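Local coordinates for protein tyrosinase (Burkholderia thailandensis, PDB 5ZRD) that probably hydroxylates monophenols and oxidises the resulting catechols to quinones at a paired copper centre, as tyrosinases do, at residues C244-F253 / M326-T334; M114-E122 / T399-D407. All coordinates share one frame; numbering follows the deposited sequence.

Overall arrangement
From the N terminus, the chain leaves helix 90-108, which carries the copper ligand His-94, and enters the loop 114-122. It then passes through 244-253, where helix 237-244 gives way to helix 250-254, and through 326-334, the last turns of helix 315-334, before reaching 399-407 after strand 398-400. Contact 1 fastens 244-253 to helix 315-334 and is nested inside the much longer loop closed by contact 2, which fastens 399-407 to the loop after helix 90-108. The two meet directly: Gln-333 NE2 lies 2.8 Å from Asp-406 O, and Leu-245 packs on Leu-405.

Contact 1 of 2, residues C244-F253 / M326-T334; sequences CLSAPNYTVF and MFWVWQKQT
Trp-330, on the C-terminal part of helix 315-334 in the dicopper helical core of tyrosinases, lays its indole against the ring of Phe-253. The five-membered ring and the phenyl ring form a face-to-face stack, with centroids 3.9 Å apart and planes at 11°, and Phe-253 CB adds a CH-pi contact over the same pyrrole ring. At the indole edge, Trp-330 NE1 donates to Ala-247 O over 2.9 Å in a nearly straight bond (172°). The acceptor lies in the ring plane, so this bond and the stack together fix the rotation of the indole. With CG anti to the backbone N (chi1 173°), Trp-330 reaches across to the turn between the helices, and its CH2 corner packs on Tyr-250 CA at 3.5 Å.

Phe-327, one turn earlier, extends the aromatic cluster: its CD1 touches Phe-253 CE2, and its ring meets that of Tyr-250 obliquely. Beyond the cluster, Leu-245 sends CD2 toward Val-329 CG1 and the sulfur of Met-326, completing an apolar layer along the helix.

Outside the two segments, Tyr-250 OH is hydrogen-bonded to Val-88 O, and Tyr-250 and Phe-327 both rest on Pro-91 of helix 90-108, the helix of the copper ligand His-94. Within 244-253, Asn-249 is the N-cap of helix 250-254, its OD1 accepting from Val-252 N. Gln-333 NE2 is hydrogen-bonded to Asp-406 O, while on its other side a water donates both to Leu-245 O at 2.6 Å and to Gln-333 OE1 at 2.7 Å, joining the turn to the helix.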
ATOM      1  N   CYS A 244      32.349 -17.818  25.088  1.00 31.82           N
ATOM      2  CA  CYS A 244      30.952 -17.479  25.342  1.00 28.92           C
ATOM      3  C   CYS A 244      30.565 -17.900  26.761  1.00 29.14           C
ATOM      4  O   CYS A 244      29.719 -17.238  27.362  1.00 27.32           O
ATOM      5  CB  CYS A 244      30.013 -18.043  24.284  1.00 32.99           C
ATOM      6  SG  CYS A 244      29.562 -19.789  24.458  1.00 31.22           S
ATOM      7  N   LEU A 245      31.273 -18.888  27.332  1.00 29.58           N
ATOM      8  CA  LEU A 245      30.945 -19.412  28.662  1.00 31.76           C
ATOM      9  C   LEU A 245      31.294 -18.382  29.738  1.00 32.46           C
ATOM     10  O   LEU A 245      30.795 -18.485  30.857  1.00 36.59           O
ATOM     11  CB  LEU A 245      31.669 -20.742  28.909  1.00 29.36           C
ATOM     12  CG  LEU A 245      31.202 -21.907  28.030  1.00 31.00           C
ATOM     13  CD1 LEU A 245      31.900 -23.199  28.414  1.00 30.94           C
ATOM     14  CD2 LEU A 245      29.701 -22.101  28.113  1.00 32.34           C
ATOM     15  N   SER A 246      32.059 -17.369  29.384  1.00 32.87           N
ATOM     16  CA  SER A 246      32.424 -16.287  30.314  1.00 36.20           C
ATOM     17  C   SER A 246      31.567 -15.037  30.075  1.00 32.91           C
ATOM     18  O   SER A 246      31.852 -13.992  30.659  1.00 31.66           O
ATOM     19  CB  SER A 246      33.898 -15.919  30.183  1.00 36.49           C
ATOM     20  OG  SER A 246      34.746 -16.950  30.677  1.00 45.50           O
ATOM     21  N   ALA A 247      30.614 -15.064  29.170  1.00 31.34           N
ATOM     22  CA  ALA A 247      29.865 -13.821  28.947  1.00 33.25           C
ATOM     23  C   ALA A 247      29.216 -13.404  30.273  1.00 32.07           C
ATOM     24  O   ALA A 247      28.697 -14.237  30.956  1.00 32.07           O
ATOM     25  CB  ALA A 247      28.852 -13.985  27.845  1.00 32.32           C
ATOM     26  N   PRO A 248      29.316 -12.120  30.648  1.00 31.28           N
ATOM     27  CA  PRO A 248      28.990 -11.720  32.016  1.00 30.86           C
ATOM     28  C   PRO A 248      27.501 -11.652  32.373  1.00 33.25           C
ATOM     29  O   PRO A 248      27.178 -11.557  33.539  1.00 37.07           O
ATOM     30  CB  PRO A 248      29.556 -10.290  32.153  1.00 29.80           C
ATOM     31  CG  PRO A 248      29.538  -9.744  30.733  1.00 28.85           C
ATOM     32  CD  PRO A 248      29.877 -10.964  29.882  1.00 30.11           C
ATOM     33  N   ASN A 249      26.598 -11.600  31.416  1.00 34.97           N
ATOM     34  CA  ASN A 249      25.174 -11.575  31.764  1.00 30.40           C
ATOM     35  C   ASN A 249      24.398 -12.222  30.607  1.00 32.22           C
ATOM     36  O   ASN A 249      24.931 -12.377  29.519  1.00 33.63           O
ATOM     37  CB  ASN A 249      24.698 -10.152  32.074  1.00 30.51           C
ATOM     38  CG  ASN A 249      24.820  -9.193  30.901  1.00 36.13           C
ATOM     39  OD1 ASN A 249      24.147  -9.349  29.878  1.00 32.95           O
ATOM     40  ND2 ASN A 249      25.646  -8.166  31.047  1.00 37.77           N
ATOM     41  N   TYR A 250      23.143 -12.557  30.837  1.00 30.47           N
ATOM     42  CA  TYR A 250      22.330 -13.257  29.882  1.00 30.73           C
ATOM     43  C   TYR A 250      22.083 -12.380  28.643  1.00 29.91           C
ATOM     44  O   TYR A 250      22.121 -12.862  27.529  1.00 28.49           O
ATOM     45  CB  TYR A 250      20.991 -13.705  30.474  1.00 25.74           C
ATOM     46  CG  TYR A 250      20.125 -14.333  29.417  1.00 25.96           C
ATOM     47  CD1 TYR A 250      20.417 -15.585  28.913  1.00 27.69           C
ATOM     48  CD2 TYR A 250      19.083 -13.632  28.833  1.00 28.41           C
ATOM     49  CE1 TYR A 250      19.689 -16.145  27.869  1.00 27.71           C
ATOM     50  CE2 TYR A 250      18.348 -14.169  27.787  1.00 29.10           C
ATOM     51  CZ  TYR A 250      18.651 -15.431  27.305  1.00 27.52           C
ATOM     52  OH  TYR A 250      17.910 -15.956  26.291  1.00 27.29           O
ATOM     53  N   THR A 251      21.841 -11.105  28.823  1.00 30.10           N
ATOM     54  CA  THR A 251      21.574 -10.265  27.651  1.00 30.96           C
ATOM     55  C   THR A 251      22.703 -10.419  26.613  1.00 30.45           C
ATOM     56  O   THR A 251      22.407 -10.692  25.450  1.00 29.74           O
ATOM     57  CB  THR A 251      21.291  -8.813  28.043  1.00 30.20           C
ATOM     58  OG1 THR A 251      20.183  -8.803  28.949  1.00 33.69           O
ATOM     59  CG2 THR A 251      20.949  -7.955  26.847  1.00 29.69           C
ATOM     60  N   VAL A 252      23.973 -10.332  27.007  1.00 28.50           N
ATOM     61  CA  VAL A 252      25.019 -10.285  26.016  1.00 29.53           C
ATOM     62  C   VAL A 252      25.499 -11.697  25.697  1.00 30.53           C
ATOM     63  O   VAL A 252      26.120 -11.908  24.647  1.00 27.27           O
ATOM     64  CB  VAL A 252      26.169  -9.366  26.442  1.00 31.15           C
ATOM     65  CG1 VAL A 252      25.640  -7.970  26.678  1.00 31.64           C
ATOM     66  CG2 VAL A 252      26.948  -9.881  27.643  1.00 29.95           C
ATOM     67  N   PHE A 253      25.177 -12.652  26.583  1.00 29.26           N
ATOM     68  CA  PHE A 253      25.390 -14.036  26.272  1.00 26.74           C
ATOM     69  C   PHE A 253      24.472 -14.461  25.122  1.00 27.90           C
ATOM     70  O   PHE A 253      24.854 -15.295  24.294  1.00 26.39           O
ATOM     71  CB  PHE A 253      25.130 -14.948  27.474  1.00 26.72           C
ATOM     72  CG  PHE A 253      25.216 -16.426  27.180  1.00 22.16           C
ATOM     73  CD1 PHE A 253      26.441 -17.030  26.984  1.00 22.00           C
ATOM     74  CD2 PHE A 253      24.073 -17.186  27.010  1.00 22.88           C
ATOM     75  CE1 PHE A 253      26.527 -18.388  26.705  1.00 24.23           C
ATOM     76  CE2 PHE A 253      24.141 -18.540  26.707  1.00 23.40           C
ATOM     77  CZ  PHE A 253      25.373 -19.144  26.561  1.00 24.41           C
ATOM     78  N   MET A 326      25.495 -25.792  25.710  1.00 34.43           N
ATOM     79  CA  MET A 326      26.401 -24.664  26.053  1.00 31.54           C
ATOM     80  C   MET A 326      25.610 -23.609  26.842  1.00 27.67           C
ATOM     81  O   MET A 326      26.090 -23.074  27.824  1.00 27.48           O
ATOM     82  CB  MET A 326      27.012 -24.048  24.792  1.00 30.22           C
ATOM     83  CG  MET A 326      27.993 -24.962  24.073  1.00 31.44           C
ATOM     84  SD  MET A 326      29.594 -25.054  24.931  1.00 35.87           S
ATOM     85  CE  MET A 326      29.368 -26.499  25.941  1.00 41.34           C
ATOM     86  N   PHE A 327      24.401 -23.327  26.416  1.00 25.89           N
ATOM     87  CA  PHE A 327      23.519 -22.437  27.169  1.00 27.34           C
ATOM     88  C   PHE A 327      23.352 -22.966  28.603  1.00 30.54           C
ATOM     89  O   PHE A 327      23.401 -22.202  29.556  1.00 33.82           O
ATOM     90  CB  PHE A 327      22.195 -22.312  26.421  1.00 26.57           C
ATOM     91  CG  PHE A 327      21.119 -21.501  27.081  1.00 25.39           C
ATOM     92  CD1 PHE A 327      21.397 -20.584  28.085  1.00 28.41           C
ATOM     93  CD2 PHE A 327      19.806 -21.664  26.696  1.00 28.18           C
ATOM     94  CE1 PHE A 327      20.384 -19.830  28.669  1.00 26.44           C
ATOM     95  CE2 PHE A 327      18.789 -20.894  27.263  1.00 30.32           C
ATOM     96  CZ  PHE A 327      19.092 -19.961  28.232  1.00 28.27           C
ATOM     97  N   TRP A 328      23.200 -24.274  28.762  1.00 31.57           N
ATOM     98  CA  TRP A 328      22.965 -24.881  30.086  1.00 34.60           C
ATOM     99  C   TRP A 328      24.254 -24.846  30.932  1.00 32.40           C
ATOM    100  O   TRP A 328      24.202 -24.573  32.133  1.00 31.56           O
ATOM    101  CB  TRP A 328      22.416 -26.314  29.929  1.00 30.67           C
ATOM    102  CG  TRP A 328      22.197 -27.024  31.228  1.00 30.28           C
ATOM    103  CD1 TRP A 328      22.877 -28.114  31.685  1.00 30.20           C
ATOM    104  CD2 TRP A 328      21.263 -26.670  32.265  1.00 29.66           C
ATOM    105  NE1 TRP A 328      22.433 -28.454  32.934  1.00 30.67           N
ATOM    106  CE2 TRP A 328      21.436 -27.601  33.311  1.00 29.18           C
ATOM    107  CE3 TRP A 328      20.320 -25.656  32.424  1.00 29.42           C
ATOM    108  CZ2 TRP A 328      20.678 -27.571  34.474  1.00 27.22           C
ATOM    109  CZ3 TRP A 328      19.565 -25.627  33.577  1.00 30.62           C
ATOM    110  CH2 TRP A 328      19.737 -26.579  34.583  1.00 27.71           C
ATOM    111  N   VAL A 329      25.397 -25.090  30.293  1.00 28.78           N
ATOM    112  CA  VAL A 329      26.676 -24.956  30.965  1.00 30.28           C
ATOM    113  C   VAL A 329      26.898 -23.520  31.447  1.00 29.69           C
ATOM    114  O   VAL A 329      27.391 -23.346  32.523  1.00 29.34           O
ATOM    115  CB  VAL A 329      27.851 -25.381  30.072  1.00 33.11           C
ATOM    116  CG1 VAL A 329      29.178 -24.956  30.680  1.00 35.23           C
ATOM    117  CG2 VAL A 329      27.843 -26.878  29.823  1.00 31.28           C
ATOM    118  N   TRP A 330      26.534 -22.514  30.654  1.00 30.65           N
ATOM    119  CA  TRP A 330      26.722 -21.152  31.027  1.00 28.84           C
ATOM    120  C   TRP A 330      25.811 -20.857  32.219  1.00 30.06           C
ATOM    121  O   TRP A 330      26.202 -20.113  33.110  1.00 26.71           O
ATOM    122  CB  TRP A 330      26.435 -20.195  29.855  1.00 30.38           C
ATOM    123  CG  TRP A 330      26.449 -18.741  30.230  1.00 28.12           C
ATOM    124  CD1 TRP A 330      27.524 -17.905  30.237  1.00 27.53           C
ATOM    125  CD2 TRP A 330      25.336 -17.960  30.699  1.00 27.74           C
ATOM    126  NE1 TRP A 330      27.153 -16.657  30.653  1.00 28.69           N
ATOM    127  CE2 TRP A 330      25.814 -16.660  30.937  1.00 26.99           C
ATOM    128  CE3 TRP A 330      23.993 -18.240  30.964  1.00 29.47           C
ATOM    129  CZ2 TRP A 330      24.999 -15.656  31.439  1.00 27.80           C
ATOM    130  CZ3 TRP A 330      23.170 -17.233  31.422  1.00 27.71           C
ATOM    131  CH2 TRP A 330      23.678 -15.965  31.684  1.00 29.07           C
ATOM    132  N   GLN A 331      24.597 -21.397  32.179  1.00 32.33           N
ATOM    133  CA  GLN A 331      23.621 -21.188  33.287  1.00 32.65           C
ATOM    134  C   GLN A 331      24.228 -21.750  34.565  1.00 33.92           C
ATOM    135  O   GLN A 331      24.218 -21.072  35.556  1.00 29.08           O
ATOM    136  CB  GLN A 331      22.284 -21.859  33.028  1.00 29.58           C
ATOM    137  CG  GLN A 331      21.421 -21.089  32.046  1.00 30.04           C
ATOM    138  CD  GLN A 331      20.119 -21.780  31.706  1.00 29.72           C
ATOM    139  OE1 GLN A 331      20.068 -22.623  30.810  1.00 29.19           O
ATOM    140  NE2 GLN A 331      19.043 -21.385  32.380  1.00 25.54           N
ATOM    141  N   LYS A 332      24.870 -22.914  34.469  1.00 38.51           N
ATOM    142  CA  LYS A 332      25.464 -23.597  35.658  1.00 38.95           C
ATOM    143  C   LYS A 332      26.698 -22.841  36.166  1.00 40.46           C
ATOM    144  O   LYS A 332      26.801 -22.580  37.356  1.00 37.55           O
ATOM    145  CB  LYS A 332      25.894 -25.029  35.325  1.00 42.50           C
ATOM    146  CG  LYS A 332      24.775 -26.029  35.043  1.00 45.51           C
ATOM    147  CD  LYS A 332      24.919 -27.372  35.780  1.00 51.26           C
ATOM    148  CE  LYS A 332      25.962 -28.334  35.230  1.00 58.76           C
ATOM    149  NZ  LYS A 332      26.129 -28.249  33.751  1.00 60.13           N
ATOM    150  N   GLN A 333      27.637 -22.521  35.260  1.00 38.89           N
ATOM    151  CA  GLN A 333      28.883 -21.882  35.629  1.00 33.23           C
ATOM    152  C   GLN A 333      28.612 -20.447  36.101  1.00 32.50           C
ATOM    153  O   GLN A 333      29.479 -19.908  36.741  1.00 33.66           O
ATOM    154  CB  GLN A 333      29.904 -21.838  34.487  1.00 34.57           C
ATOM    155  CG  GLN A 333      30.469 -23.195  34.062  1.00 35.87           C
ATOM    156  CD  GLN A 333      31.596 -23.059  33.055  1.00 36.53           C
ATOM    157  OE1 GLN A 333      31.992 -21.952  32.712  1.00 37.06           O
ATOM    158  NE2 GLN A 333      32.151 -24.175  32.585  1.00 32.68           N
ATOM    159  N   THR A 334      27.467 -19.809  35.827  1.00 29.57           N
ATOM    160  CA  THR A 334      27.347 -18.389  36.160  1.00 32.06           C
ATOM    161  C   THR A 334      26.194 -18.128  37.134  1.00 30.40           C
ATOM    162  O   THR A 334      25.935 -16.977  37.434  1.00 30.36           O
ATOM    163  CB  THR A 334      27.123 -17.461  34.942  1.00 33.95           C
ATOM    164  OG1 THR A 334      25.844 -17.716  34.348  1.00 30.03           O
ATOM    165  CG2 THR A 334      28.224 -17.547  33.906  1.00 32.25           C
TER
HETATM  166  O   HOH W   1      31.816 -19.250  33.140  1.00 39.13           O

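Contact 2 of 2, residues M114-E122 / T399-D407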
ATOM      1  N   MET A 114      16.965 -36.627  22.376  1.00 43.57           N
ATOM      2  CA  MET A 114      17.707 -36.025  21.301  1.00 41.55           C
ATOM      3  C   MET A 114      19.142 -35.805  21.779  1.00 38.40           C
ATOM      4  O   MET A 114      19.358 -35.053  22.708  1.00 40.80           O
ATOM      5  CB  MET A 114      17.069 -34.687  20.912  1.00 44.25           C
ATOM      6  CG  MET A 114      17.774 -33.985  19.767  1.00 47.18           C
ATOM      7  SD  MET A 114      17.690 -34.899  18.205  1.00 41.75           S
ATOM      8  CE  MET A 114      19.266 -34.424  17.496  1.00 39.44           C
ATOM      9  N   PRO A 115      20.117 -36.466  21.155  1.00 35.82           N
ATOM     10  CA  PRO A 115      21.483 -36.266  21.597  1.00 34.42           C
ATOM     11  C   PRO A 115      22.072 -34.998  20.976  1.00 35.64           C
ATOM     12  O   PRO A 115      21.396 -34.355  20.157  1.00 34.35           O
ATOM     13  CB  PRO A 115      22.264 -37.477  21.069  1.00 34.91           C
ATOM     14  CG  PRO A 115      21.507 -37.877  19.835  1.00 35.24           C
ATOM     15  CD  PRO A 115      20.071 -37.431  20.044  1.00 35.27           C
ATOM     16  N   PHE A 116      23.311 -34.696  21.365  1.00 31.61           N
ATOM     17  CA  PHE A 116      24.006 -33.497  20.911  1.00 33.07           C
ATOM     18  C   PHE A 116      25.263 -33.911  20.136  1.00 33.10           C
ATOM     19  O   PHE A 116      25.980 -34.840  20.501  1.00 32.84           O
ATOM     20  CB  PHE A 116      24.351 -32.541  22.061  1.00 33.41           C
ATOM     21  CG  PHE A 116      25.175 -33.111  23.190  1.00 32.77           C
ATOM     22  CD1 PHE A 116      24.561 -33.695  24.291  1.00 35.12           C
ATOM     23  CD2 PHE A 116      26.557 -33.023  23.181  1.00 35.79           C
ATOM     24  CE1 PHE A 116      25.308 -34.215  25.342  1.00 34.21           C
ATOM     25  CE2 PHE A 116      27.306 -33.533  24.236  1.00 37.16           C
ATOM     26  CZ  PHE A 116      26.680 -34.140  25.311  1.00 35.35           C
ATOM     27  N   TRP A 117      25.513 -33.218  19.043  1.00 33.17           N
ATOM     28  CA  TRP A 117      26.829 -33.279  18.419  1.00 31.89           C
ATOM     29  C   TRP A 117      27.768 -32.417  19.239  1.00 31.37           C
ATOM     30  O   TRP A 117      27.681 -31.200  19.194  1.00 33.17           O
ATOM     31  CB  TRP A 117      26.806 -32.810  16.962  1.00 31.33           C
ATOM     32  CG  TRP A 117      28.168 -32.606  16.378  1.00 29.35           C
ATOM     33  CD1 TRP A 117      29.338 -33.220  16.725  1.00 30.07           C
ATOM     34  CD2 TRP A 117      28.484 -31.743  15.288  1.00 26.62           C
ATOM     35  NE1 TRP A 117      30.367 -32.764  15.947  1.00 31.73           N
ATOM     36  CE2 TRP A 117      29.865 -31.894  15.025  1.00 30.80           C
ATOM     37  CE3 TRP A 117      27.733 -30.887  14.492  1.00 24.03           C
ATOM     38  CZ2 TRP A 117      30.519 -31.159  14.037  1.00 29.62           C
ATOM     39  CZ3 TRP A 117      28.380 -30.165  13.519  1.00 27.14           C
ATOM     40  CH2 TRP A 117      29.751 -30.308  13.285  1.00 27.37           C
ATOM     41  N   ASP A 118      28.630 -33.079  19.987  1.00 35.89           N
ATOM     42  CA  ASP A 118      29.636 -32.403  20.766  1.00 38.00           C
ATOM     43  C   ASP A 118      30.736 -31.839  19.858  1.00 37.29           C
ATOM     44  O   ASP A 118      31.725 -32.516  19.579  1.00 34.75           O
ATOM     45  CB  ASP A 118      30.231 -33.325  21.843  1.00 33.89           C
ATOM     46  CG  ASP A 118      31.027 -32.542  22.893  1.00 34.88           C
ATOM     47  OD1 ASP A 118      31.427 -31.365  22.641  1.00 37.21           O
ATOM     48  OD2 ASP A 118      31.262 -33.115  23.961  1.00 36.97           O
ATOM     49  N   GLU A 119      30.563 -30.566  19.499  1.00 38.58           N
ATOM     50  CA  GLU A 119      31.319 -29.895  18.412  1.00 37.10           C
ATOM     51  C   GLU A 119      32.767 -29.601  18.821  1.00 33.27           C
ATOM     52  O   GLU A 119      33.619 -29.353  17.940  1.00 31.77           O
ATOM     53  CB  GLU A 119      30.640 -28.570  18.037  1.00 36.77           C
ATOM     54  CG  GLU A 119      29.303 -28.748  17.346  1.00 35.91           C
ATOM     55  CD  GLU A 119      28.311 -27.601  17.463  1.00 36.33           C
ATOM     56  OE1 GLU A 119      27.391 -27.576  16.645  1.00 35.87           O
ATOM     57  OE2 GLU A 119      28.448 -26.730  18.369  1.00 38.22           O
ATOM     58  N   THR A 120      33.010 -29.541  20.123  1.00 29.51           N
ATOM     59  CA  THR A 120      34.300 -29.144  20.679  1.00 30.08           C
ATOM     60  C   THR A 120      34.955 -30.287  21.468  1.00 31.12           C
ATOM     61  O   THR A 120      35.906 -30.062  22.180  1.00 32.70           O
ATOM     62  CB  THR A 120      34.142 -27.911  21.575  1.00 27.41           C
ATOM     63  OG1 THR A 120      33.116 -28.158  22.534  1.00 31.37           O
ATOM     64  CG2 THR A 120      33.780 -26.668  20.793  1.00 27.98           C
ATOM     65  N   ASP A 121      34.452 -31.502  21.368  1.00 33.56           N
ATOM     66  CA  ASP A 121      35.138 -32.659  21.936  1.00 35.92           C
ATOM     67  C   ASP A 121      36.348 -33.015  21.061  1.00 36.40           C
ATOM     68  O   ASP A 121      36.534 -32.456  19.974  1.00 41.04           O
ATOM     69  CB  ASP A 121      34.193 -33.891  22.049  1.00 37.97           C
ATOM     70  CG  ASP A 121      33.908 -34.583  20.685  1.00 41.18           C
ATOM     71  OD1 ASP A 121      34.401 -34.125  19.619  1.00 43.88           O
ATOM     72  OD2 ASP A 121      33.202 -35.611  20.685  1.00 43.26           O
ATOM     73  N   GLU A 122      37.117 -33.983  21.544  1.00 36.39           N
ATOM     74  CA  GLU A 122      38.380 -34.425  20.958  1.00 41.78           C
ATOM     75  C   GLU A 122      38.113 -35.044  19.572  1.00 37.39           C
ATOM     76  O   GLU A 122      38.879 -34.797  18.619  1.00 32.75           O
ATOM     77  CB  GLU A 122      39.094 -35.402  21.921  1.00 47.18           C
ATOM     78  CG  GLU A 122      40.617 -35.480  21.757  1.00 56.81           C
ATOM     79  CD  GLU A 122      41.395 -34.162  21.884  1.00 74.56           C
ATOM     80  OE1 GLU A 122      42.477 -34.065  21.247  1.00 75.51           O
ATOM     81  OE2 GLU A 122      40.928 -33.216  22.614  1.00 76.33           O
ATOM     82  N   THR A 399      18.325 -33.316  31.240  1.00 34.36           N
ATOM     83  CA  THR A 399      19.606 -32.767  31.548  1.00 33.48           C
ATOM     84  C   THR A 399      20.592 -33.192  30.452  1.00 34.54           C
ATOM     85  O   THR A 399      20.260 -33.999  29.564  1.00 34.60           O
ATOM     86  CB  THR A 399      20.095 -33.272  32.903  1.00 35.58           C
ATOM     87  OG1 THR A 399      21.136 -32.403  33.367  1.00 33.53           O
ATOM     88  CG2 THR A 399      20.581 -34.707  32.832  1.00 35.63           C
ATOM     89  N   TYR A 400      21.796 -32.652  30.529  1.00 35.32           N
ATOM     90  CA  TYR A 400      22.844 -32.917  29.558  1.00 35.01           C
ATOM     91  C   TYR A 400      23.812 -33.853  30.253  1.00 36.53           C
ATOM     92  O   TYR A 400      24.195 -33.612  31.367  1.00 36.32           O
ATOM     93  CB  TYR A 400      23.498 -31.633  29.005  1.00 31.24           C
ATOM     94  CG  TYR A 400      22.630 -30.974  27.958  1.00 29.95           C
ATOM     95  CD1 TYR A 400      22.530 -31.511  26.687  1.00 32.10           C
ATOM     96  CD2 TYR A 400      21.802 -29.905  28.260  1.00 29.57           C
ATOM     97  CE1 TYR A 400      21.687 -30.972  25.723  1.00 28.96           C
ATOM     98  CE2 TYR A 400      20.931 -29.370  27.326  1.00 28.26           C
ATOM     99  CZ  TYR A 400      20.886 -29.894  26.043  1.00 29.90           C
ATOM    100  OH  TYR A 400      20.026 -29.413  25.105  1.00 28.54           O
ATOM    101  N   GLY A 401      24.128 -34.941  29.586  1.00 38.04           N
ATOM    102  CA  GLY A 401      25.193 -35.762  30.044  1.00 41.46           C
ATOM    103  C   GLY A 401      26.492 -34.996  29.984  1.00 41.49           C
ATOM    104  O   GLY A 401      26.501 -33.836  29.677  1.00 38.74           O
ATOM    105  N   PRO A 402      27.581 -35.667  30.288  1.00 46.08           N
ATOM    106  CA  PRO A 402      28.886 -35.065  30.254  1.00 47.38           C
ATOM    107  C   PRO A 402      29.379 -34.810  28.823  1.00 45.09           C
ATOM    108  O   PRO A 402      29.167 -35.638  27.934  1.00 52.70           O
ATOM    109  CB  PRO A 402      29.798 -36.107  30.939  1.00 50.52           C
ATOM    110  CG  PRO A 402      29.079 -37.427  30.682  1.00 51.74           C
ATOM    111  CD  PRO A 402      27.613 -37.063  30.757  1.00 48.25           C
ATOM    112  N   GLY A 403      30.063 -33.688  28.632  1.00 43.88           N
ATOM    113  CA  GLY A 403      30.755 -33.420  27.384  1.00 40.46           C
ATOM    114  C   GLY A 403      31.753 -32.291  27.517  1.00 39.61           C
ATOM    115  O   GLY A 403      31.932 -31.724  28.591  1.00 38.81           O
ATOM    116  N   SER A 404      32.377 -31.956  26.398  1.00 35.79           N
ATOM    117  CA  SER A 404      33.463 -30.989  26.357  1.00 34.75           C
ATOM    118  C   SER A 404      33.033 -29.654  26.999  1.00 35.40           C
ATOM    119  O   SER A 404      31.884 -29.205  26.869  1.00 39.80           O
ATOM    120  CB  SER A 404      33.957 -30.806  24.918  1.00 33.76           C
ATOM    121  OG  SER A 404      33.021 -30.116  24.097  1.00 31.85           O
ATOM    122  N   LEU A 405      33.974 -29.037  27.696  1.00 34.87           N
ATOM    123  CA  LEU A 405      33.870 -27.686  28.212  1.00 35.62           C
ATOM    124  C   LEU A 405      32.880 -27.573  29.379  1.00 34.26           C
ATOM    125  O   LEU A 405      32.513 -26.438  29.735  1.00 35.54           O
ATOM    126  CB  LEU A 405      33.454 -26.722  27.092  1.00 36.66           C
ATOM    127  CG  LEU A 405      34.340 -26.703  25.846  1.00 37.92           C
ATOM    128  CD1 LEU A 405      33.873 -25.621  24.874  1.00 38.28           C
ATOM    129  CD2 LEU A 405      35.794 -26.489  26.206  1.00 37.45           C
ATOM    130  N   ASP A 406      32.460 -28.655  30.006  1.00 32.86           N
ATOM    131  CA  ASP A 406      31.607 -28.507  31.213  1.00 37.40           C
ATOM    132  C   ASP A 406      32.290 -27.640  32.317  1.00 37.83           C
ATOM    133  O   ASP A 406      31.643 -26.901  33.059  1.00 40.04           O
ATOM    134  CB  ASP A 406      31.250 -29.868  31.800  1.00 39.76           C
ATOM    135  CG  ASP A 406      30.308 -30.697  30.907  1.00 45.06           C
ATOM    136  OD1 ASP A 406      29.543 -30.137  30.065  1.00 46.71           O
ATOM    137  OD2 ASP A 406      30.334 -31.939  31.073  1.00 41.54           O
ATOM    138  N   ASP A 407      33.603 -27.723  32.408  1.00 41.57           N
ATOM    139  CA  ASP A 407      34.319 -27.179  33.548  1.00 46.57           C
ATOM    140  C   ASP A 407      35.262 -26.049  33.105  1.00 46.95           C
ATOM    141  O   ASP A 407      36.000 -26.207  32.141  1.00 47.71           O
ATOM    142  CB  ASP A 407      35.155 -28.291  34.224  1.00 48.81           C
ATOM    143  CG  ASP A 407      34.329 -29.509  34.632  1.00 52.48           C
ATOM    144  OD1 ASP A 407      33.197 -29.333  35.153  1.00 48.74           O
ATOM    145  OD2 ASP A 407      34.831 -30.648  34.400  1.00 61.66           O
TER
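Asp-118 holds Ser-404 with both carboxylate oxygens. Asp-118 OD2 uses its syn lone pair to accept from Ser-404 N at 2.9 Å in an almost straight bond (171°). Asp-118 OD1 accepts a hydrogen bond from Ser-404 OG, which itself accepts one from Thr-120 OG1; both are modelled at 2.5 Å, so short that the lengths are doubtful, but the donors run from threonine through serine to aspartate. Ser-404 OG sits between its backbone N and carbonyl carbon (chi1 71°), which places the hydroxyl and the amide on the same carboxylate.

Each backbone is turned at this point. Asp-118 to Asp-121 is a type I beta turn, whereas Gly-403 to Asp-406 is a type II turn, with Leu-405 at a positive phi. Across the latter, Gly-403 N donates to Asp-406 OD2 at 3.0 Å. Gly-403 CA packs 3.5 Å from Asp-118 OD2.

Packing flanks the polar group. The methyl Leu-405 CD1 lies against the hydroxyl oxygen Thr-120 OG1 at 3.5 Å, and both residues also touch Tyr-238 of helix 237-244. Towards strand 398-400, Phe-116 presents the CZ end of its ring edge to Pro-402 O. Phe-116 CD1 lies 3.8 Å from Tyr-400 CD1, at the edge of the tyrosine ring, the two planes inclined at 67°. Tyr-400 OH is hydrogen-bonded to Asp-324 OD2, and Asp-121 caps helix 122-127 through Thr-124 N. The arrangement is thus two beta turns joined by one carboxylate that accepts from a backbone N and a hydroxyl, between a loop of the tyrosinase central domain and the 399-407 segment.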